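Local atomic coordinates of lysosome-associated membrane glycoprotein 1 (Mus musculus, PDB entry 5GV0), a protein that is a heavily glycosylated lysosomal membrane protein that assembles with other copies of itself, probably in part through its luminal domains. Residues Met21-Tyr29 with Val37-Pro45. Numbering follows the deposited sequence.
Sequences MALQLNITY and VTRAFNISP
Leu25, Ile27 and Tyr29 pair with Phe41, Arg39 and Val37 as the hydrogen-bonded pairs of an antiparallel beta hairpin, each giving and receiving one backbone N-H...O bond. Beyond the end of the second strand Ile43 N donates to Leu23 O, a water bridges Leu23 N and Ile43 O, and Leu23 CB packs on Ile43 CG1 (3.6 Å). Carbonyls also take CA-H contacts, the shortest from Ala40 CA to Leu25 O (3.2 Å).

The face of Gln24, Asn26 and Thr28 is mostly polar. With CG anti to the backbone N (chi1 172°) and the chain extended beyond it, Gln24 carries its amide past Ala40 CB, and NE2 donates to Asn42 OD1 (2.8 Å) within the carbonyl plane, the two amides nearly coplanar; Gln24 OE1 is hydrogen-bonded to Asn136. Thr28 OG1 and Thr38 OG1 share a hydrogen bond (2.8 Å), while Asn26 OD1 meets the methyl Thr38 CG2 (3.2 Å).

The other face is largely apolar and aromatic but carries Arg39. Val37 CG1 lies over one face of the Tyr29 ring in a CH-pi contact, 3.7 Å from its centroid, while Ile27 CG2 meets the edge of the Phe41 ring at CE2 (3.5 Å). Arg39 NE donates in its guanidinium plane to Tyr29 OH (2.8 Å, 168°).

Asp95 is hydrogen-bonded to Tyr29 OH through OD1 and salt-bridged to Arg39 NH1 through OD2, so one carboxylate ties hydroxyl and guanidinium together and probably offsets the arginine's charge; the apolar side rests on strand 67-76 through Leu25 and Ile43, on Leu93 through Phe41 and Tyr29, and on Ala96 through Tyr29.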
ATOM      1  N   MET A  21       4.880  -5.581  -5.884  1.00  9.79           N
ATOM      2  CA  MET A  21       3.923  -4.597  -6.353  1.00  9.17           C
ATOM      3  C   MET A  21       4.556  -3.309  -6.820  1.00 10.39           C
ATOM      4  O   MET A  21       5.649  -2.936  -6.379  1.00 10.47           O
ATOM      5  CB  MET A  21       2.894  -4.292  -5.255  1.00 12.45           C
ATOM      6  CG  MET A  21       3.486  -3.806  -3.949  1.00 10.13           C
ATOM      7  SD  MET A  21       2.203  -3.792  -2.679  1.00 13.16           S
ATOM      8  CE  MET A  21       3.163  -3.289  -1.259  1.00 15.04           C
ATOM      9  N   ALA A  22       3.836  -2.645  -7.721  1.00 10.18           N
ATOM     10  CA  ALA A  22       4.205  -1.341  -8.241  1.00 10.65           C
ATOM     11  C   ALA A  22       3.174  -0.326  -7.768  1.00 11.10           C
ATOM     12  O   ALA A  22       1.979  -0.488  -8.029  1.00 13.53           O
ATOM     13  CB  ALA A  22       4.278  -1.377  -9.769  1.00 12.81           C
ATOM     14  N   LEU A  23       3.637   0.706  -7.066  1.00  9.62           N
ATOM     15  CA  LEU A  23       2.755   1.667  -6.414  1.00 10.05           C
ATOM     16  C   LEU A  23       3.086   3.099  -6.791  1.00 11.59           C
ATOM     17  O   LEU A  23       4.238   3.437  -7.045  1.00 12.28           O
ATOM     18  CB  LEU A  23       2.836   1.525  -4.898  1.00 13.31           C
ATOM     19  CG  LEU A  23       2.571   0.149  -4.285  1.00 12.39           C
ATOM     20  CD1 LEU A  23       2.859   0.222  -2.803  1.00 14.37           C
ATOM     21  CD2 LEU A  23       1.141  -0.287  -4.526  1.00 14.21           C
ATOM     22  N   GLN A  24       2.059   3.942  -6.789  1.00 11.21           N
ATOM     23  CA  GLN A  24       2.193   5.333  -7.183  1.00 11.76           C
ATOM     24  C   GLN A  24       1.224   6.181  -6.382  1.00 12.48           C
ATOM     25  O   GLN A  24       0.051   5.831  -6.259  1.00 14.50           O
ATOM     26  CB  GLN A  24       1.924   5.464  -8.676  1.00 11.91           C
ATOM     27  CG  GLN A  24       1.831   6.870  -9.216  1.00 13.89           C
ATOM     28  CD  GLN A  24       1.479   6.842 -10.683  1.00 15.01           C
ATOM     29  OE1 GLN A  24       0.305   6.829 -11.048  1.00 18.51           O
ATOM     30  NE2 GLN A  24       2.498   6.786 -11.532  1.00 19.89           N
ATOM     31  N   LEU A  25       1.714   7.276  -5.817  1.00 10.21           N
ATOM     32  CA  LEU A  25       0.843   8.236  -5.145  1.00 10.75           C
ATOM     33  C   LEU A  25       0.411   9.303  -6.135  1.00 12.36           C
ATOM     34  O   LEU A  25       1.240   9.891  -6.816  1.00 13.79           O
ATOM     35  CB  LEU A  25       1.550   8.875  -3.955  1.00 13.28           C
ATOM     36  CG  LEU A  25       2.061   7.902  -2.894  1.00 16.76           C
ATOM     37  CD1 LEU A  25       3.075   8.600  -2.017  1.00 20.93           C
ATOM     38  CD2 LEU A  25       0.900   7.383  -2.066  1.00 19.15           C
ATOM     39  N   ASN A  26      -0.888   9.545  -6.220  1.00  9.16           N
ATOM     40  CA  ASN A  26      -1.419  10.610  -7.057  1.00 12.50           C
ATOM     41  C   ASN A  26      -1.973  11.680  -6.128  1.00 12.70           C
ATOM     42  O   ASN A  26      -2.975  11.455  -5.441  1.00 11.46           O
ATOM     43  CB  ASN A  26      -2.493  10.062  -8.008  1.00 13.01           C
ATOM     44  CG  ASN A  26      -3.057  11.116  -8.953  1.00 28.35           C
ATOM     45  OD1 ASN A  26      -3.309  12.253  -8.564  1.00 24.13           O
ATOM     46  ND2 ASN A  26      -3.276  10.723 -10.203  1.00 41.96           N
ATOM     47  N   ILE A  27      -1.307  12.827  -6.075  1.00 13.16           N
ATOM     48  CA  ILE A  27      -1.677  13.854  -5.109  1.00 11.65           C
ATOM     49  C   ILE A  27      -1.992  15.190  -5.775  1.00 13.03           C
ATOM     50  O   ILE A  27      -1.240  15.692  -6.622  1.00 13.70           O
ATOM     51  CB  ILE A  27      -0.573  14.042  -4.036  1.00 12.65           C
ATOM     52  CG1 ILE A  27      -1.030  15.059  -2.992  1.00 19.40           C
ATOM     53  CG2 ILE A  27       0.767  14.429  -4.662  1.00 15.51           C
ATOM     54  CD1 ILE A  27      -0.332  14.916  -1.669  1.00 32.39           C
ATOM     55  N   THR A  28      -3.142  15.741  -5.402  1.00 12.41           N
ATOM     56  CA  THR A  28      -3.554  17.060  -5.850  1.00 14.73           C
ATOM     57  C   THR A  28      -3.380  18.026  -4.688  1.00 16.87           C
ATOM     58  O   THR A  28      -3.853  17.756  -3.589  1.00 17.93           O
ATOM     59  CB  THR A  28      -5.007  17.048  -6.332  1.00 15.38           C
ATOM     60  OG1 THR A  28      -5.135  16.131  -7.426  1.00 18.07           O
ATOM     61  CG2 THR A  28      -5.440  18.431  -6.782  1.00 17.49           C
ATOM     62  N   TYR A  29      -2.689  19.140  -4.917  1.00 15.04           N
ATOM     63  CA  TYR A  29      -2.439  20.081  -3.834  1.00 13.63           C
ATOM     64  C   TYR A  29      -2.282  21.519  -4.312  1.00 16.25           C
ATOM     65  O   TYR A  29      -2.107  21.782  -5.498  1.00 17.19           O
ATOM     66  CB  TYR A  29      -1.199  19.655  -3.041  1.00 15.42           C
ATOM     67  CG  TYR A  29       0.120  19.747  -3.780  1.00 18.31           C
ATOM     68  CD1 TYR A  29       0.542  18.731  -4.631  1.00 15.40           C
ATOM     69  CD2 TYR A  29       0.965  20.837  -3.594  1.00 20.67           C
ATOM     70  CE1 TYR A  29       1.759  18.805  -5.285  1.00 15.44           C
ATOM     71  CE2 TYR A  29       2.182  20.920  -4.245  1.00 17.62           C
ATOM     72  CZ  TYR A  29       2.574  19.901  -5.088  1.00 17.55           C
ATOM     73  OH  TYR A  29       3.782  19.968  -5.740  1.00 18.61           O
ATOM     74  N   VAL A  37      -2.187  21.859  -8.366  1.00 17.61           N
ATOM     75  CA  VAL A  37      -1.439  20.977  -9.255  1.00 16.61           C
ATOM     76  C   VAL A  37      -1.659  19.513  -8.850  1.00 14.44           C
ATOM     77  O   VAL A  37      -1.920  19.214  -7.686  1.00 14.58           O
ATOM     78  CB  VAL A  37       0.072  21.316  -9.245  1.00 16.27           C
ATOM     79  CG1 VAL A  37       0.722  20.894  -7.934  1.00 15.35           C
ATOM     80  CG2 VAL A  37       0.777  20.675 -10.425  1.00 18.98           C
ATOM     81  N   THR A  38      -1.582  18.615  -9.825  1.00 13.51           N
ATOM     82  CA  THR A  38      -1.666  17.182  -9.566  1.00 12.88           C
ATOM     83  C   THR A  38      -0.377  16.518 -10.026  1.00 12.05           C
ATOM     84  O   THR A  38       0.045  16.700 -11.164  1.00 12.80           O
ATOM     85  CB  THR A  38      -2.868  16.560 -10.282  1.00 13.57           C
ATOM     86  OG1 THR A  38      -4.069  17.169  -9.795  1.00 14.34           O
ATOM     87  CG2 THR A  38      -2.933  15.063 -10.037  1.00 15.12           C
ATOM     88  N   ARG A  39       0.265  15.776  -9.128  1.00 11.19           N
ATOM     89  CA  ARG A  39       1.523  15.100  -9.434  1.00 11.64           C
ATOM     90  C   ARG A  39       1.493  13.638  -9.022  1.00 13.87           C
ATOM     91  O   ARG A  39       0.785  13.251  -8.082  1.00 13.52           O
ATOM     92  CB  ARG A  39       2.707  15.780  -8.732  1.00 13.62           C
ATOM     93  CG  ARG A  39       2.874  17.266  -9.029  1.00 14.09           C
ATOM     94  CD  ARG A  39       4.234  17.752  -8.524  1.00 15.75           C
ATOM     95  NE  ARG A  39       4.303  19.208  -8.397  1.00 17.52           N
ATOM     96  CZ  ARG A  39       4.551  20.037  -9.404  1.00 16.76           C
ATOM     97  NH1 ARG A  39       4.593  21.346  -9.189  1.00 20.08           N
ATOM     98  NH2 ARG A  39       4.741  19.562 -10.623  1.00 19.44           N
ATOM     99  N   ALA A  40       2.280  12.830  -9.718  1.00 10.88           N
ATOM    100  CA  ALA A  40       2.467  11.435  -9.348  1.00 12.23           C
ATOM    101  C   ALA A  40       3.838  11.230  -8.741  1.00 13.73           C
ATOM    102  O   ALA A  40       4.840  11.727  -9.252  1.00 15.22           O
ATOM    103  CB  ALA A  40       2.285  10.527 -10.546  1.00 14.00           C
ATOM    104  N   PHE A  41       3.871  10.488  -7.642  1.00 12.11           N
ATOM    105  CA  PHE A  41       5.114  10.108  -6.993  1.00 13.54           C
ATOM    106  C   PHE A  41       5.173   8.595  -6.920  1.00 14.96           C
ATOM    107  O   PHE A  41       4.416   7.972  -6.169  1.00 13.17           O
ATOM    108  CB  PHE A  41       5.210  10.722  -5.599  1.00 14.93           C
ATOM    109  CG  PHE A  41       5.270  12.217  -5.607  1.00 17.33           C
ATOM    110  CD1 PHE A  41       6.481  12.870  -5.763  1.00 25.10           C
ATOM    111  CD2 PHE A  41       4.120  12.971  -5.470  1.00 15.17           C
ATOM    112  CE1 PHE A  41       6.539  14.249  -5.779  1.00 22.61           C
ATOM    113  CE2 PHE A  41       4.179  14.352  -5.487  1.00 18.79           C
ATOM    114  CZ  PHE A  41       5.392  14.985  -5.644  1.00 19.34           C
ATOM    115  N   ASN A  42       6.052   7.999  -7.715  1.00 13.26           N
ATOM    116  CA  ASN A  42       6.195   6.554  -7.696  1.00 12.23           C
ATOM    117  C   ASN A  42       6.903   6.093  -6.435  1.00 14.57           C
ATOM    118  O   ASN A  42       7.868   6.711  -5.989  1.00 16.72           O
ATOM    119  CB  ASN A  42       6.964   6.066  -8.925  1.00 14.54           C
ATOM    120  CG  ASN A  42       6.167   6.199 -10.203  1.00 17.11           C
ATOM    121  OD1 ASN A  42       4.958   6.410 -10.172  1.00 19.67           O
ATOM    122  ND2 ASN A  42       6.839   6.058 -11.338  1.00 19.33           N
ATOM    123  N   ILE A  43       6.413   5.010  -5.856  1.00 11.98           N
ATOM    124  CA  ILE A  43       7.158   4.343  -4.808  1.00 12.88           C
ATOM    125  C   ILE A  43       8.366   3.718  -5.480  1.00 15.23           C
ATOM    126  O   ILE A  43       8.241   2.965  -6.445  1.00 15.31           O
ATOM    127  CB  ILE A  43       6.321   3.294  -4.094  1.00 10.89           C
ATOM    128  CG1 ILE A  43       5.113   3.947  -3.422  1.00 22.70           C
ATOM    129  CG2 ILE A  43       7.180   2.550  -3.078  1.00 13.29           C
ATOM    130  CD1 ILE A  43       5.444   5.175  -2.606  1.00 23.06           C
ATOM    131  N   SER A  44       9.540   4.077  -4.986  1.00 17.19           N
ATOM    132  CA  SER A  44      10.788   3.707  -5.626  1.00 20.61           C
ATOM    133  C   SER A  44      11.357   2.431  -5.035  1.00 20.40           C
ATOM    134  O   SER A  44      11.206   2.174  -3.845  1.00 15.44           O
ATOM    135  CB  SER A  44      11.796   4.844  -5.487  1.00 21.04           C
ATOM    136  OG  SER A  44      13.070   4.446  -5.951  1.00 26.45           O
ATOM    137  N   PRO A  45      12.030   1.630  -5.868  1.00 26.70           N
ATOM    138  CA  PRO A  45      12.781   0.475  -5.371  1.00 27.13           C
ATOM    139  C   PRO A  45      13.837   0.915  -4.351  1.00 22.20           C
ATOM    140  O   PRO A  45      14.225   0.143  -3.472  1.00 25.08           O
ATOM    141  CB  PRO A  45      13.426  -0.095  -6.643  1.00 24.41           C
ATOM    142  CG  PRO A  45      13.422   1.039  -7.618  1.00 37.34           C
ATOM    143  CD  PRO A  45      12.169   1.794  -7.326  1.00 27.92           C
TER
HETATM  144  O   HOH W   1       6.566   0.827  -6.910  1.00 13.50           O